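Short chain dehydrogenase (Salmonella typhi, PDB 3G1T) is probably an NAD(P)-dependent oxidoreductase of the short-chain dehydrogenase family, built on a Rossmann fold, whose substrate is not established. Local coordinates at residues Phe69-Leu73 / Leu74-Ala78; Gly109-Ser112 / Glu113-Pro116; Ala221-Met224 / Pro225-Trp229. All coordinates share one frame; numbering follows the deposited sequence.

Contact 1 of 3, residues Phe69-Leu73 / Leu74-Ala78; sequences FTLDL and LTCTA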
loop_
_atom_site.group_PDB
_atom_site.type_symbol
_atom_site.label_atom_id
_atom_site.label_comp_id
_atom_site.label_asym_id
_atom_site.label_seq_id
_atom_site.Cartn_x
_atom_site.Cartn_y
_atom_site.Cartn_z
ATOM N N PHE A 69 -8.816 -24.631 -7.752
ATOM C CA PHE A 69 -8.801 -24.558 -6.306
ATOM C C PHE A 69 -9.723 -23.480 -5.911
ATOM O O PHE A 69 -9.677 -22.364 -6.476
ATOM C CB PHE A 69 -7.440 -24.110 -5.822
ATOM C CG PHE A 69 -6.433 -25.090 -6.063
ATOM C CD1 PHE A 69 -6.278 -26.134 -5.180
ATOM C CD2 PHE A 69 -5.674 -25.059 -7.245
ATOM C CE1 PHE A 69 -5.353 -27.119 -5.425
ATOM C CE2 PHE A 69 -4.748 -26.035 -7.508
ATOM C CZ PHE A 69 -4.568 -27.080 -6.589
ATOM N N THR A 70 -10.503 -23.747 -4.882
ATOM C CA THR A 70 -11.305 -22.661 -4.338
ATOM C C THR A 70 -10.464 -22.050 -3.206
ATOM O O THR A 70 -9.897 -22.764 -2.385
ATOM C CB THR A 70 -12.640 -23.155 -3.891
ATOM O OG1 THR A 70 -12.406 -24.317 -3.110
ATOM C CG2 THR A 70 -13.513 -23.548 -5.126
ATOM N N LEU A 71 -10.306 -20.725 -3.224
ATOM C CA LEU A 71 -9.610 -19.979 -2.129
ATOM C C LEU A 71 -10.287 -18.636 -2.016
ATOM O O LEU A 71 -10.440 -17.929 -3.028
ATOM C CB LEU A 71 -8.116 -19.790 -2.374
ATOM C CG LEU A 71 -7.206 -19.170 -1.277
ATOM C CD1 LEU A 71 -6.831 -20.101 -0.122
ATOM C CD2 LEU A 71 -5.977 -18.571 -1.894
ATOM N N ASP A 72 -10.697 -18.291 -0.795
ATOM C CA ASP A 72 -11.333 -16.991 -0.546
ATOM C C ASP A 72 -10.282 -16.083 0.057
ATOM O O ASP A 72 -9.884 -16.271 1.194
ATOM C CB ASP A 72 -12.499 -17.149 0.420
ATOM C CG ASP A 72 -13.412 -15.921 0.492
ATOM O OD1 ASP A 72 -14.582 -16.115 0.902
ATOM O OD2 ASP A 72 -13.022 -14.774 0.175
ATOM N N LEU A 73 -9.817 -15.126 -0.727
ATOM C CA LEU A 73 -8.663 -14.291 -0.360
ATOM C C LEU A 73 -9.014 -13.396 0.818
ATOM O O LEU A 73 -8.125 -13.036 1.644
ATOM C CB LEU A 73 -8.217 -13.445 -1.545
ATOM C CG LEU A 73 -7.461 -14.154 -2.711
ATOM C CD1 LEU A 73 -6.972 -13.129 -3.689
ATOM C CD2 LEU A 73 -6.318 -15.077 -2.306
ATOM N N LEU A 74 -10.301 -13.073 0.918
ATOM C CA LEU A 74 -10.785 -12.240 2.061
ATOM C C LEU A 74 -10.556 -12.881 3.393
ATOM O O LEU A 74 -10.280 -12.192 4.376
ATOM C CB LEU A 74 -12.254 -11.839 1.902
ATOM C CG LEU A 74 -12.841 -10.828 2.888
ATOM C CD1 LEU A 74 -12.023 -9.525 2.929
ATOM C CD2 LEU A 74 -14.408 -10.561 2.603
ATOM N N THR A 75 -10.693 -14.210 3.445
ATOM C CA THR A 75 -10.697 -14.920 4.728
ATOM C C THR A 75 -9.528 -15.898 4.867
ATOM O O THR A 75 -9.320 -16.453 5.940
ATOM C CB THR A 75 -12.014 -15.708 4.970
ATOM O OG1 THR A 75 -12.097 -16.780 4.043
ATOM C CG2 THR A 75 -13.278 -14.827 4.879
ATOM N N CYS A 76 -8.753 -16.092 3.806
ATOM C CA CYS A 76 -7.729 -17.145 3.853
ATOM C C CYS A 76 -6.574 -16.842 4.820
ATOM O O CYS A 76 -6.215 -15.677 5.061
ATOM C CB CYS A 76 -7.181 -17.522 2.464
ATOM S SG CYS A 76 -6.096 -16.256 1.734
ATOM N N THR A 77 -6.037 -17.932 5.379
ATOM C CA THR A 77 -4.887 -17.916 6.279
ATOM C C THR A 77 -3.620 -18.274 5.535
ATOM O O THR A 77 -3.673 -18.871 4.467
ATOM C CB THR A 77 -5.096 -18.934 7.463
ATOM O OG1 THR A 77 -5.057 -20.291 6.966
ATOM C CG2 THR A 77 -6.497 -18.669 8.193
ATOM N N ALA A 78 -2.477 -17.899 6.087
ATOM C CA ALA A 78 -1.175 -18.383 5.589
ATOM C C ALA A 78 -1.175 -19.927 5.355
ATOM O O ALA A 78 -0.752 -20.405 4.302
ATOM C CB ALA A 78 -0.068 -17.972 6.569
HETATM O O HOH W 1 -6.985 -13.216 4.030
#
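The carboxylate of Asp72 and the backbone N of Leu74 meet at OD2, 3.3 Å from that nitrogen. The N-H comes to the anti side of OD2 and 33° out of the carboxylate plane, a moderate bond rather than a straight one. At the base of the same group, the hydroxyl OG1 of Thr75 sits 3.7 Å from Asp72 CB. The second flat group, the Asp72 carbonyl, has a donor above its plane: Thr75 N lies 3.2 Å from Asp72 O. Cys76 N approaches the same oxygen in a weak, strongly bent bond.

Asp72 can grip Leu74 because its CG stands anti to the backbone N (chi1 -167°), which swings the acid forward beside the following peptide. The side-chain bond closes an Asx turn, and the carbonyl bond closes a type I turn around Leu73 and Leu74. Aspartate suits the place because its short acid can reach the backbone two residues ahead.

This bend follows strand 67-70 of the Rossmann sheet. In classical short-chain dehydrogenases an aspartate and an apolar residue after this strand border the adenine pocket, and Asp72 and Leu73 are consistent with that role. A weak, long ion pair joins Asp72 OD2 to Arg46.

On the inner side the apolar groups converge. Leu71 CD1 touches Cys76 CB at 3.7 Å, and Leu73 CD2 lies 4.2 Å from Cys76 SG; a small side chain such as cysteine suits a buried place beside two leucines. Leu73 and Cys76 also rest on Ala129 of helix 116-142. Water 1 donates to Leu73 O and, at 2.8 Å, to Cys76 O, bridging the two carbonyls across the bend before Thr77 caps helix 78-91 through the N of Glu80.

Contact 2 of 3, residues Gly109-Ser112 / Glu113-Pro116; sequences GPMS and EQDP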
loop_
_atom_site.group_PDB
_atom_site.type_symbol
_atom_site.label_atom_id
_atom_site.label_comp_id
_atom_site.label_asym_id
_atom_site.label_seq_id
_atom_site.Cartn_x
_atom_site.Cartn_y
_atom_site.Cartn_z
ATOM N N GLY A 109 -15.694 6.741 -3.430
ATOM C CA GLY A 109 -16.292 7.877 -2.706
ATOM C C GLY A 109 -15.180 8.541 -1.934
ATOM O O GLY A 109 -14.051 8.055 -1.958
ATOM N N PRO A 110 -15.491 9.645 -1.263
ATOM C CA PRO A 110 -14.416 10.487 -0.629
ATOM C C PRO A 110 -13.871 9.879 0.645
ATOM O O PRO A 110 -14.485 9.039 1.281
ATOM C CB PRO A 110 -15.112 11.846 -0.386
ATOM C CG PRO A 110 -16.564 11.399 -0.104
ATOM C CD PRO A 110 -16.816 10.279 -1.197
ATOM N N MET A 111 -12.607 10.200 0.920
ATOM C CA MET A 111 -11.925 9.709 2.091
ATOM C C MET A 111 -12.691 10.051 3.361
ATOM O O MET A 111 -12.638 9.243 4.315
ATOM C CB MET A 111 -10.514 10.292 2.165
ATOM C CG MET A 111 -9.594 9.641 1.079
ATOM S SD MET A 111 -9.121 7.884 1.328
ATOM C CE MET A 111 -7.893 8.051 2.642
ATOM N N SER A 112 -13.418 11.186 3.363
ATOM C CA SER A 112 -14.233 11.551 4.558
ATOM C C SER A 112 -15.310 10.496 4.890
ATOM O O SER A 112 -15.727 10.363 6.055
ATOM C CB SER A 112 -14.918 12.876 4.350
ATOM O OG SER A 112 -15.785 12.719 3.267
ATOM N N GLU A 113 -15.700 9.745 3.865
ATOM C CA GLU A 113 -16.798 8.740 3.934
ATOM C C GLU A 113 -16.365 7.296 3.832
ATOM O O GLU A 113 -17.132 6.390 4.190
ATOM C CB GLU A 113 -17.820 9.007 2.775
ATOM C CG GLU A 113 -18.783 10.189 2.971
ATOM C CD GLU A 113 -19.637 10.488 1.698
ATOM O OE1 GLU A 113 -19.868 9.567 0.843
ATOM O OE2 GLU A 113 -20.037 11.689 1.551
ATOM N N GLN A 114 -15.125 6.997 3.428
ATOM C CA GLN A 114 -14.797 5.580 3.222
ATOM C C GLN A 114 -15.100 4.694 4.423
ATOM O O GLN A 114 -14.614 4.956 5.536
ATOM C CB GLN A 114 -13.311 5.392 2.923
ATOM C CG GLN A 114 -12.859 5.931 1.588
ATOM C CD GLN A 114 -12.900 4.901 0.498
ATOM O OE1 GLN A 114 -13.582 5.129 -0.558
ATOM N NE2 GLN A 114 -12.192 3.763 0.685
ATOM N N ASP A 115 -15.863 3.623 4.210
ATOM C CA ASP A 115 -16.175 2.716 5.311
ATOM C C ASP A 115 -14.909 2.006 5.821
ATOM O O ASP A 115 -14.241 1.338 5.014
ATOM C CB ASP A 115 -17.132 1.625 4.878
ATOM C CG ASP A 115 -17.389 0.688 5.993
ATOM O OD1 ASP A 115 -17.973 1.128 6.983
ATOM O OD2 ASP A 115 -16.980 -0.441 5.921
ATOM N N PRO A 116 -14.605 2.085 7.132
ATOM C CA PRO A 116 -13.345 1.423 7.606
ATOM C C PRO A 116 -13.238 -0.085 7.386
ATOM O O PRO A 116 -12.134 -0.610 7.081
ATOM C CB PRO A 116 -13.276 1.792 9.086
ATOM C CG PRO A 116 -14.007 3.178 9.107
ATOM C CD PRO A 116 -15.171 2.979 8.175
#
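Pro110 and Glu113 face each other across a tight turn, and the compact part is the backbone between them. Pro110 O receives Glu113 N at 2.9 Å, with the donor 55° out of the carbonyl plane, and also a weak, bent bond from Gln114 N at 3.0 Å. Gln114 N has a second weak acceptor in Met111 O. Together these bonds close a type I turn with Met111 and Ser112 at its corners. Proline fits the first position: its ring fixes phi at a value compatible with the extended backbone leading into the turn, and its carbonyl remains to accept the turn's bonds.

Gln114 lies on the buried side. Its CG, held beside the backbone N (chi1 -69°), reaches 3.5 Å from Pro110 O and 4.2 Å from Met111 SD, so the aliphatic part of the side chain lies against the turn. Met111, long and flexible, turns its sulfur along this same side.

The solvent side is looser. The exposed Glu113 runs back across the proline ring, its extended chain setting CD 3.7 Å from Pro110 CG and OE1 3.7 Å from Pro110 CD. These are van der Waals contacts of an exposed carboxylate crossing an aliphatic ring, with no directional bond between them. Gly109 enters the turn with phi 163°, a value disfavoured for residues with a CB.

The loop carries the chain from strand 97-99 into helix 116-142, whose start Asp115 caps at the N of Ile118, while Met111 and Gln114 pack on Trp119. The second subunit covers another side: Gln135 of its helix 116-142 bonds to Met111 O and Gln114 O, Phe131 of that helix packs on both residues, and Glu184 of its helix 165-185 takes Met111 N.

Contact 3 of 3, residues Ala221-Met224 / Pro225-Trp229; sequences ADIM and PLYLW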
loop_
_atom_site.group_PDB
_atom_site.type_symbol
_atom_site.label_atom_id
_atom_site.label_comp_id
_atom_site.label_asym_id
_atom_site.label_seq_id
_atom_site.Cartn_x
_atom_site.Cartn_y
_atom_site.Cartn_z
ATOM N N ALA A 221 -10.687 -9.909 -24.155
ATOM C CA ALA A 221 -9.996 -10.464 -25.315
ATOM C C ALA A 221 -9.054 -9.531 -26.011
ATOM O O ALA A 221 -7.920 -9.930 -26.349
ATOM C CB ALA A 221 -11.002 -11.057 -26.347
ATOM N N ASP A 222 -9.484 -8.273 -26.210
ATOM C CA ASP A 222 -8.676 -7.256 -26.866
ATOM C C ASP A 222 -7.342 -6.988 -26.204
ATOM O O ASP A 222 -6.360 -6.689 -26.899
ATOM C CB ASP A 222 -9.428 -5.930 -26.946
ATOM C CG ASP A 222 -10.700 -6.004 -27.831
ATOM O OD1 ASP A 222 -10.778 -6.816 -28.761
ATOM O OD2 ASP A 222 -11.629 -5.211 -27.564
ATOM N N ILE A 223 -7.293 -7.086 -24.880
ATOM C CA ILE A 223 -6.082 -6.711 -24.154
ATOM C C ILE A 223 -5.123 -7.870 -23.898
ATOM O O ILE A 223 -4.105 -7.695 -23.223
ATOM C CB ILE A 223 -6.413 -5.900 -22.838
ATOM C CG1 ILE A 223 -7.186 -6.745 -21.788
ATOM C CG2 ILE A 223 -7.117 -4.577 -23.221
ATOM C CD1 ILE A 223 -7.171 -6.129 -20.378
ATOM N N MET A 224 -5.442 -9.041 -24.451
ATOM C CA MET A 224 -4.609 -10.256 -24.159
ATOM C C MET A 224 -3.142 -10.235 -24.616
ATOM O O MET A 224 -2.342 -10.914 -23.958
ATOM C CB MET A 224 -5.300 -11.528 -24.675
ATOM C CG MET A 224 -6.449 -12.014 -23.705
ATOM S SD MET A 224 -6.084 -12.546 -21.992
ATOM C CE MET A 224 -6.573 -11.101 -21.033
ATOM N N PRO A 225 -2.774 -9.479 -25.675
ATOM C CA PRO A 225 -1.364 -9.593 -26.157
ATOM C C PRO A 225 -0.352 -9.341 -25.026
ATOM O O PRO A 225 0.637 -10.087 -24.904
ATOM C CB PRO A 225 -1.263 -8.531 -27.263
ATOM C CG PRO A 225 -2.677 -8.535 -27.868
ATOM C CD PRO A 225 -3.644 -8.782 -26.669
ATOM N N LEU A 226 -0.610 -8.343 -24.185
ATOM C CA LEU A 226 0.293 -8.089 -23.109
ATOM C C LEU A 226 0.351 -9.232 -22.101
ATOM O O LEU A 226 1.459 -9.553 -21.644
ATOM C CB LEU A 226 -0.075 -6.733 -22.427
ATOM C CG LEU A 226 0.791 -6.369 -21.234
ATOM C CD1 LEU A 226 2.199 -6.017 -21.765
ATOM C CD2 LEU A 226 0.235 -5.105 -20.513
ATOM N N TYR A 227 -0.809 -9.816 -21.734
ATOM C CA TYR A 227 -0.895 -10.971 -20.868
ATOM C C TYR A 227 -0.146 -12.179 -21.342
ATOM O O TYR A 227 0.490 -12.845 -20.525
ATOM C CB TYR A 227 -2.389 -11.328 -20.624
ATOM C CG TYR A 227 -3.060 -10.325 -19.673
ATOM C CD1 TYR A 227 -3.286 -10.667 -18.354
ATOM C CD2 TYR A 227 -3.460 -9.023 -20.120
ATOM C CE1 TYR A 227 -3.873 -9.790 -17.440
ATOM C CE2 TYR A 227 -4.113 -8.137 -19.197
ATOM C CZ TYR A 227 -4.297 -8.544 -17.896
ATOM O OH TYR A 227 -4.886 -7.748 -16.971
ATOM N N LEU A 228 -0.218 -12.438 -22.653
ATOM C CA LEU A 228 0.567 -13.481 -23.312
ATOM C C LEU A 228 2.067 -13.118 -23.293
ATOM O O LEU A 228 2.896 -13.997 -22.914
ATOM C CB LEU A 228 0.168 -13.594 -24.825
ATOM C CG LEU A 228 -1.076 -14.450 -24.920
ATOM C CD1 LEU A 228 -1.763 -14.169 -26.318
ATOM C CD2 LEU A 228 -0.729 -15.997 -24.621
ATOM N N TRP A 229 2.407 -11.870 -23.661
ATOM C CA TRP A 229 3.842 -11.464 -23.741
ATOM C C TRP A 229 4.555 -11.657 -22.393
ATOM O O TRP A 229 5.657 -12.234 -22.334
ATOM C CB TRP A 229 3.887 -10.014 -24.167
ATOM C CG TRP A 229 5.302 -9.527 -24.306
ATOM C CD1 TRP A 229 6.190 -9.820 -25.330
ATOM C CD2 TRP A 229 5.969 -8.651 -23.420
ATOM N NE1 TRP A 229 7.395 -9.154 -25.110
ATOM C CE2 TRP A 229 7.295 -8.459 -23.930
ATOM C CE3 TRP A 229 5.583 -8.005 -22.238
ATOM C CZ2 TRP A 229 8.219 -7.603 -23.309
ATOM C CZ3 TRP A 229 6.506 -7.188 -21.594
ATOM C CH2 TRP A 229 7.825 -7.007 -22.136
HETATM O O HOH W 2 -2.532 -6.087 -24.741
#
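Two bends in the Met224 side chain, at chi2 (-63°) and chi3 (102°), curl its methyl over the ring of Tyr227, whose own CG stands anti to the carbonyl carbon (chi1 -74°) and thus leans back toward the start of the helix. CE lies over one face, 4.0 Å from the ring centroid and offset toward the rim, near CG; this is a CH-pi contact. The sulfur SD stands obliquely to the same ring at 5.1 Å from its centroid, a Met-aromatic contact that suits a polarisable thioether. At the ring's edge, near its plane, Ile223 O is 3.4 Å from Tyr227 CD2, while the Ile223 side chain runs alongside, bringing CD1 to 3.8 Å from CE2.

These groups gather where a type I beta turn from Ala221 to Met224 leads into helix 224-231, the one that precedes strand 242-244 in the Rossmann fold. Met224 O accepts Leu228 N at 2.9 Å, almost straight, a regular helical bond. Proline suits position 225 in the first turn of a helix, where the N-H groups have no i-4 carbonyl within the helix to bond, and its phi is already helical. Water 2 donates weakly to Ile223 O and accepts from Leu226 N at 3.0 Å, linking the carbonyl before the helix to an N-H of its first turn.

The aromatic side chain fits an interior face: Tyr227 lies on Ile26 of helix 25-36 and Ile195 of strand 190-196, and Met224 and Leu228 on Thr33. Leu228, branched and apolar, also meets Tyr37. Asp222, on the exposed outer side of the turn, bonds through OD2 to the N of Thr219, holding the chain that enters the turn.

In the fold
Along the chain the order is contact 1, contact 2, contact 3. Contact 1 joins edge strand 67-70 of the parallel sheet to helix 78-91; contact 2 leads from strand 97-99 to helix 116-142; contact 3 opens helix 224-231 before the last strand. Helix 116-142 starts at contact 2 and packs against contact 1, though their centres are about 26 Å apart. Contact 3 lies across the chain's centre from contact 1, about 27 Å between centres, and about 34 Å from contact 2. Ala78 of contact 1 packs on Pro116 of the second subunit's contact 2, so the first two contacts border the dimer interface, while the third packs within its own subunit.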